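Local coordinates for hypothetical protein EF_2215 (Enterococcus faecalis, PDB 2NN5), which is of unknown function but belongs to the AHA1 family, related to the C-terminal domain of Hsp90 ATPase activators, and binds magnesium ions, at residues Glu128-Pro131 with Glu132-Thr136; Ile166-Pro169 with Gln170-His174. All coordinates share one frame; numbering follows the deposited sequence.

The two contacts are local ones, a beta turn and a helix start, that stand on different parts of one fold. Contact 1 (E128-T136) comes first. It covers the end of strand 121-130 and the loop that leads into helix 138-157. Contact 2 (I166-H174) follows after that helix and starts the C-terminal helix 168-182. Their centres lie 19 Å apart, and their nearest atoms are about 8 Å apart, so they do not touch. Helix 138-157 is what they share: L130 and F134 pack on it from contact 1, I166, F168, I171 and E172 from contact 2. The long helix thus lies between the antiparallel sheet and the C-terminal helix.

Contact 1: Glu128-Pro131 with Glu132-Thr136; sequences ESLP and ENFTT
F134 folds back over L130 and P131 just after strand 121-130 ends. The backbone makes a type I beta turn from P131 to F134. It is closed by one hydrogen bond, F134 N to P131 O, at 3.1 Å, with an N-H...O angle of 159°.

The apolar contacts centre on the F134 ring. L130 CD2 lies over one face, 4.1 Å from the ring centroid, in a CH-pi contact offset toward the rim. L130 CG sits anti to its own carbonyl carbon (chi1 -51°), which brings CG and the CD2 branch to the ring. P131 reaches the ring obliquely, with CD 3.8 Å from F134 CD1. N133 ND2 stands 3.5 Å from P131 CB.

Polar atoms also border the ring. The extended chain of E128 brings OE2 to 3.7 Å from F134 CZ, with carboxylate and ring planes 64° apart. This oxygen is also close to the carboxylate of D141, which may raise the proton affinity of one of the two acids. T136 O lies at the ring edge, in plane.

W105 and D141 also touch F134, and R138 NH1 gives a hydrogen bond to L130 O. This is a type I beta turn whose last residue lays its ring against L130 and P131. It joins strand 121-130, the last of the sheet in sequence, to helix 138-157 of this AHA1-family, SRPBCC-like fold.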
ATOM      1  N   GLU A 128      -3.487  -4.659  -6.061  1.00 10.27           N
ATOM      2  CA  GLU A 128      -2.990  -5.854  -5.383  1.00 10.10           C
ATOM      3  C   GLU A 128      -3.773  -7.075  -5.835  1.00  9.86           C
ATOM      4  O   GLU A 128      -4.995  -6.993  -6.054  1.00 10.60           O
ATOM      5  CB  GLU A 128      -3.150  -5.671  -3.867  1.00  9.63           C
ATOM      6  CG  GLU A 128      -2.657  -6.855  -3.015  1.00 11.23           C
ATOM      7  CD  GLU A 128      -2.843  -6.680  -1.517  1.00 11.82           C
ATOM      8  OE1 GLU A 128      -3.596  -5.780  -1.071  1.00 13.30           O
ATOM      9  OE2 GLU A 128      -2.259  -7.524  -0.783  1.00 13.41           O
ATOM     10  N   SER A 129      -3.063  -8.205  -5.954  1.00 10.89           N
ATOM     11  CA  SER A 129      -3.678  -9.525  -6.259  0.70 11.75           C
ATOM     12  C   SER A 129      -3.580 -10.348  -4.992  1.00 12.00           C
ATOM     13  O   SER A 129      -2.463 -10.512  -4.455  1.00 13.23           O
ATOM     14  CB  SER A 129      -2.936 -10.235  -7.398  0.70 13.09           C
ATOM     15  OG  SER A 129      -3.466 -11.545  -7.632  0.70 13.52           O
ATOM     16  N   LEU A 130      -4.712 -10.882  -4.541  1.00 11.61           N
ATOM     17  CA  LEU A 130      -4.787 -11.712  -3.329  1.00 12.44           C
ATOM     18  C   LEU A 130      -5.446 -13.051  -3.632  1.00 14.61           C
ATOM     19  O   LEU A 130      -6.671 -13.186  -3.607  1.00 13.62           O
ATOM     20  CB  LEU A 130      -5.564 -10.987  -2.191  1.00 11.58           C
ATOM     21  CG  LEU A 130      -5.100  -9.559  -1.865  1.00 12.48           C
ATOM     22  CD1 LEU A 130      -5.817  -8.481  -2.723  1.00 14.10           C
ATOM     23  CD2 LEU A 130      -5.348  -9.300  -0.389  1.00 13.46           C
ATOM     24  N   PRO A 131      -4.618 -14.026  -3.978  1.00 13.44           N
ATOM     25  CA  PRO A 131      -5.170 -15.357  -4.259  1.00 15.16           C
ATOM     26  C   PRO A 131      -5.773 -15.970  -3.014  1.00 17.37           C
ATOM     27  O   PRO A 131      -5.533 -15.495  -1.880  1.00 16.84           O
ATOM     28  CB  PRO A 131      -3.946 -16.145  -4.735  1.00 16.41           C
ATOM     29  CG  PRO A 131      -2.971 -15.105  -5.215  1.00 15.63           C
ATOM     30  CD  PRO A 131      -3.150 -13.982  -4.219  1.00 14.98           C
ATOM     31  N   GLU A 132      -6.558 -17.020  -3.258  1.00 19.80           N
ATOM     32  CA  GLU A 132      -7.307 -17.669  -2.180  0.60 21.02           C
ATOM     33  C   GLU A 132      -6.408 -18.307  -1.107  1.00 21.18           C
ATOM     34  O   GLU A 132      -6.844 -18.445   0.057  1.00 22.53           O
ATOM     35  CB  GLU A 132      -8.325 -18.686  -2.753  0.60 22.55           C
ATOM     36  CG  GLU A 132      -9.382 -19.219  -1.770  0.60 26.33           C
ATOM     37  CD  GLU A 132      -8.895 -20.432  -0.977  0.60 27.40           C
ATOM     38  OE1 GLU A 132      -7.924 -21.077  -1.443  0.60 32.01           O
ATOM     39  OE2 GLU A 132      -9.469 -20.733   0.107  0.60 34.42           O
ATOM     40  N   ASN A 133      -5.156 -18.651  -1.479  1.00 20.11           N
ATOM     41  CA  ASN A 133      -4.204 -19.202  -0.501  1.00 20.33           C
ATOM     42  C   ASN A 133      -3.418 -18.165   0.325  1.00 19.86           C
ATOM     43  O   ASN A 133      -2.515 -18.525   1.087  1.00 20.12           O
ATOM     44  CB  ASN A 133      -3.249 -20.217  -1.164  1.00 20.22           C
ATOM     45  CG  ASN A 133      -2.269 -19.584  -2.120  1.00 22.95           C
ATOM     46  OD1 ASN A 133      -1.283 -20.236  -2.535  1.00 25.96           O
ATOM     47  ND2 ASN A 133      -2.488 -18.324  -2.467  1.00 19.75           N
ATOM     48  N   PHE A 134      -3.803 -16.881   0.217  1.00 19.02           N
ATOM     49  CA  PHE A 134      -3.192 -15.868   1.058  1.00 18.63           C
ATOM     50  C   PHE A 134      -3.174 -16.340   2.488  1.00 20.00           C
ATOM     51  O   PHE A 134      -4.189 -16.841   3.003  1.00 21.43           O
ATOM     52  CB  PHE A 134      -4.041 -14.604   1.036  1.00 17.92           C
ATOM     53  CG  PHE A 134      -3.272 -13.387   0.731  1.00 16.62           C
ATOM     54  CD1 PHE A 134      -2.676 -13.250  -0.517  1.00 18.00           C
ATOM     55  CD2 PHE A 134      -3.193 -12.370   1.644  1.00 18.75           C
ATOM     56  CE1 PHE A 134      -1.989 -12.107  -0.858  1.00 20.59           C
ATOM     57  CE2 PHE A 134      -2.490 -11.222   1.323  1.00 19.82           C
ATOM     58  CZ  PHE A 134      -1.910 -11.092   0.044  1.00 18.64           C
ATOM     59  N   THR A 135      -2.044 -16.149   3.150  1.00 21.30           N
ATOM     60  CA  THR A 135      -1.904 -16.583   4.531  1.00 25.08           C
ATOM     61  C   THR A 135      -2.642 -15.689   5.540  1.00 25.69           C
ATOM     62  O   THR A 135      -3.183 -16.186   6.525  1.00 29.92           O
ATOM     63  CB  THR A 135      -0.410 -16.812   4.901  1.00 26.50           C
ATOM     64  OG1 THR A 135       0.280 -15.577   4.882  1.00 30.05           O
ATOM     65  CG2 THR A 135       0.227 -17.708   3.892  1.00 27.96           C
ATOM     66  N   THR A 136      -2.697 -14.390   5.293  1.00 24.74           N
ATOM     67  CA  THR A 136      -3.429 -13.434   6.143  1.00 22.84           C
ATOM     68  C   THR A 136      -4.868 -13.361   5.581  1.00 20.55           C
ATOM     69  O   THR A 136      -5.032 -13.350   4.352  1.00 20.67           O
ATOM     70  CB  THR A 136      -2.780 -12.045   5.985  1.00 23.10           C
ATOM     71  OG1 THR A 136      -1.412 -12.094   6.428  1.00 28.18           O
ATOM     72  CG2 THR A 136      -3.553 -10.958   6.761  1.00 25.04           C
TER

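Contact 2: Ile166-Pro169 with Gln170-His174; sequences IDFP and QIENH
E172 N binds F168 O at 2.8 Å in the first turn of helix 168-182. N173 N binds P169 O at 2.9 Å, and I171 N binds D167 O at 3.1 Å, nearly straight. D167 is the N-cap. Its OD1 accepts a weak bond from Q170 N at 3.3 Å. D167 CG is anti to the backbone N (chi1 -177°), which swings the carboxylate toward the first turn. Its OD2 sits 3.1 Å from Q170 CB. The negative charge there would probably suit the positive end of the helix dipole.

Farther out, in the conformer given, the E172 chain runs back over the first turn. Its CG is then 3.2 Å from F168 O.

The apolar packing is on the inner side. I171 CD1 meets I166 CB at 3.9 Å. I147 of helix 138-157 touches both I166 and F168, and A143 touches I171 and E172. This is an Asp N-cap with proline in the first turn. It starts the C-terminal helix a short way after E164, a magnesium-binding residue whose ion is not bound to this chain in the model.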
ATOM      1  N   ILE A 166      -6.066   4.947  14.621  1.00 32.97           N
ATOM      2  CA  ILE A 166      -7.183   4.365  13.890  1.00 33.22           C
ATOM      3  C   ILE A 166      -7.783   3.194  14.634  1.00 32.00           C
ATOM      4  O   ILE A 166      -7.190   2.616  15.548  1.00 32.37           O
ATOM      5  CB  ILE A 166      -6.860   4.009  12.403  1.00 34.17           C
ATOM      6  CG1 ILE A 166      -5.503   3.323  12.291  1.00 35.13           C
ATOM      7  CG2 ILE A 166      -6.893   5.272  11.519  1.00 33.64           C
ATOM      8  CD1 ILE A 166      -5.522   1.949  12.761  1.00 36.11           C
ATOM      9  N   ASP A 167      -9.000   2.904  14.247  1.00 30.60           N
ATOM     10  CA  ASP A 167      -9.753   1.822  14.793  1.00 29.94           C
ATOM     11  C   ASP A 167      -9.623   0.621  13.853  1.00 28.72           C
ATOM     12  O   ASP A 167     -10.449   0.477  12.942  1.00 28.74           O
ATOM     13  CB  ASP A 167     -11.181   2.317  14.818  1.00 30.52           C
ATOM     14  CG  ASP A 167     -12.117   1.350  15.422  1.00 33.27           C
ATOM     15  OD1 ASP A 167     -11.725   0.177  15.681  1.00 33.54           O
ATOM     16  OD2 ASP A 167     -13.262   1.796  15.632  1.00 36.36           O
ATOM     17  N   PHE A 168      -8.595  -0.209  14.062  1.00 28.68           N
ATOM     18  CA  PHE A 168      -8.302  -1.353  13.176  0.50 28.52           C
ATOM     19  C   PHE A 168      -9.513  -2.281  13.012  1.00 27.87           C
ATOM     20  O   PHE A 168      -9.898  -2.624  11.902  1.00 25.44           O
ATOM     21  CB  PHE A 168      -7.108  -2.177  13.698  0.50 30.06           C
ATOM     22  CG  PHE A 168      -5.750  -1.644  13.300  0.50 31.35           C
ATOM     23  CD1 PHE A 168      -5.203  -1.939  12.053  0.50 33.75           C
ATOM     24  CD2 PHE A 168      -4.988  -0.902  14.203  0.50 32.22           C
ATOM     25  CE1 PHE A 168      -3.934  -1.464  11.694  0.50 32.71           C
ATOM     26  CE2 PHE A 168      -3.720  -0.425  13.851  0.50 33.61           C
ATOM     27  CZ  PHE A 168      -3.198  -0.708  12.588  0.50 32.96           C
ATOM     28  N   PRO A 169     -10.116  -2.737  14.145  1.00 26.91           N
ATOM     29  CA  PRO A 169     -11.278  -3.620  13.939  1.00 26.66           C
ATOM     30  C   PRO A 169     -12.390  -3.044  13.052  1.00 25.40           C
ATOM     31  O   PRO A 169     -12.995  -3.778  12.260  1.00 24.71           O
ATOM     32  CB  PRO A 169     -11.785  -3.859  15.368  1.00 26.93           C
ATOM     33  CG  PRO A 169     -10.530  -3.760  16.182  1.00 28.06           C
ATOM     34  CD  PRO A 169      -9.838  -2.570  15.588  1.00 27.26           C
ATOM     35  N   GLN A 170     -12.625  -1.742  13.148  1.00 24.23           N
ATOM     36  CA  GLN A 170     -13.661  -1.084  12.375  1.00 23.81           C
ATOM     37  C   GLN A 170     -13.318  -1.081  10.858  1.00 22.09           C
ATOM     38  O   GLN A 170     -14.149  -1.387   9.992  1.00 21.35           O
ATOM     39  CB  GLN A 170     -13.807   0.319  12.925  1.00 25.38           C
ATOM     40  CG  GLN A 170     -14.535   1.351  12.093  1.00 30.21           C
ATOM     41  CD  GLN A 170     -15.871   0.873  11.553  1.00 41.97           C
ATOM     42  OE1 GLN A 170     -16.425  -0.136  12.011  1.00 39.14           O
ATOM     43  NE2 GLN A 170     -16.401   1.598  10.557  1.00 37.11           N
ATOM     44  N   ILE A 171     -12.081  -0.733  10.572  1.00 21.07           N
ATOM     45  CA  ILE A 171     -11.578  -0.765   9.201  1.00 18.10           C
ATOM     46  C   ILE A 171     -11.590  -2.202   8.663  1.00 17.53           C
ATOM     47  O   ILE A 171     -12.030  -2.425   7.531  1.00 17.03           O
ATOM     48  CB  ILE A 171     -10.215  -0.089   9.115  1.00 18.20           C
ATOM     49  CG1 ILE A 171     -10.360   1.405   9.411  1.00 18.27           C
ATOM     50  CG2 ILE A 171      -9.624  -0.212   7.737  1.00 16.07           C
ATOM     51  CD1 ILE A 171      -9.045   2.054   9.795  1.00 22.25           C
ATOM     52  N   GLU A 172     -11.149  -3.162   9.491  1.00 18.25           N
ATOM     53  CA  GLU A 172     -11.131  -4.555   9.049  0.50 17.58           C
ATOM     54  C   GLU A 172     -12.548  -5.043   8.719  1.00 18.11           C
ATOM     55  O   GLU A 172     -12.746  -5.710   7.704  1.00 16.90           O
ATOM     56  CB  GLU A 172     -10.393  -5.438  10.056  0.50 18.38           C
ATOM     57  CG  GLU A 172      -8.912  -5.092  10.113  0.50 19.32           C
ATOM     58  CD  GLU A 172      -8.175  -5.732  11.260  0.50 23.09           C
ATOM     59  OE1 GLU A 172      -8.820  -6.413  12.094  0.50 22.45           O
ATOM     60  OE2 GLU A 172      -6.941  -5.532  11.336  0.50 25.34           O
ATOM     61  N   ASN A 173     -13.541  -4.675   9.533  1.00 17.81           N
ATOM     62  CA  ASN A 173     -14.923  -5.001   9.245  1.00 17.24           C
ATOM     63  C   ASN A 173     -15.452  -4.345   7.943  1.00 16.03           C
ATOM     64  O   ASN A 173     -16.172  -4.987   7.146  1.00 16.07           O
ATOM     65  CB  ASN A 173     -15.833  -4.685  10.427  1.00 19.98           C
ATOM     66  CG  ASN A 173     -17.266  -5.011  10.118  1.00 23.10           C
ATOM     67  OD1 ASN A 173     -18.092  -4.109   9.861  1.00 26.84           O
ATOM     68  ND2 ASN A 173     -17.559  -6.302  10.020  1.00 23.19           N
ATOM     69  N   HIS A 174     -15.076  -3.084   7.719  1.00 15.04           N
ATOM     70  CA  HIS A 174     -15.450  -2.449   6.468  1.00 14.32           C
ATOM     71  C   HIS A 174     -14.994  -3.255   5.263  1.00 13.27           C
ATOM     72  O   HIS A 174     -15.759  -3.501   4.335  1.00 13.12           O
ATOM     73  CB  HIS A 174     -14.844  -1.074   6.394  1.00 15.09           C
ATOM     74  CG  HIS A 174     -15.065  -0.401   5.081  1.00 15.87           C
ATOM     75  ND1 HIS A 174     -14.096  -0.298   4.104  1.00 17.32           N
ATOM     76  CD2 HIS A 174     -16.131   0.276   4.612  1.00 17.50           C
ATOM     77  CE1 HIS A 174     -14.558   0.417   3.092  1.00 13.44           C
ATOM     78  NE2 HIS A 174     -15.813   0.729   3.354  1.00 20.73           N
TER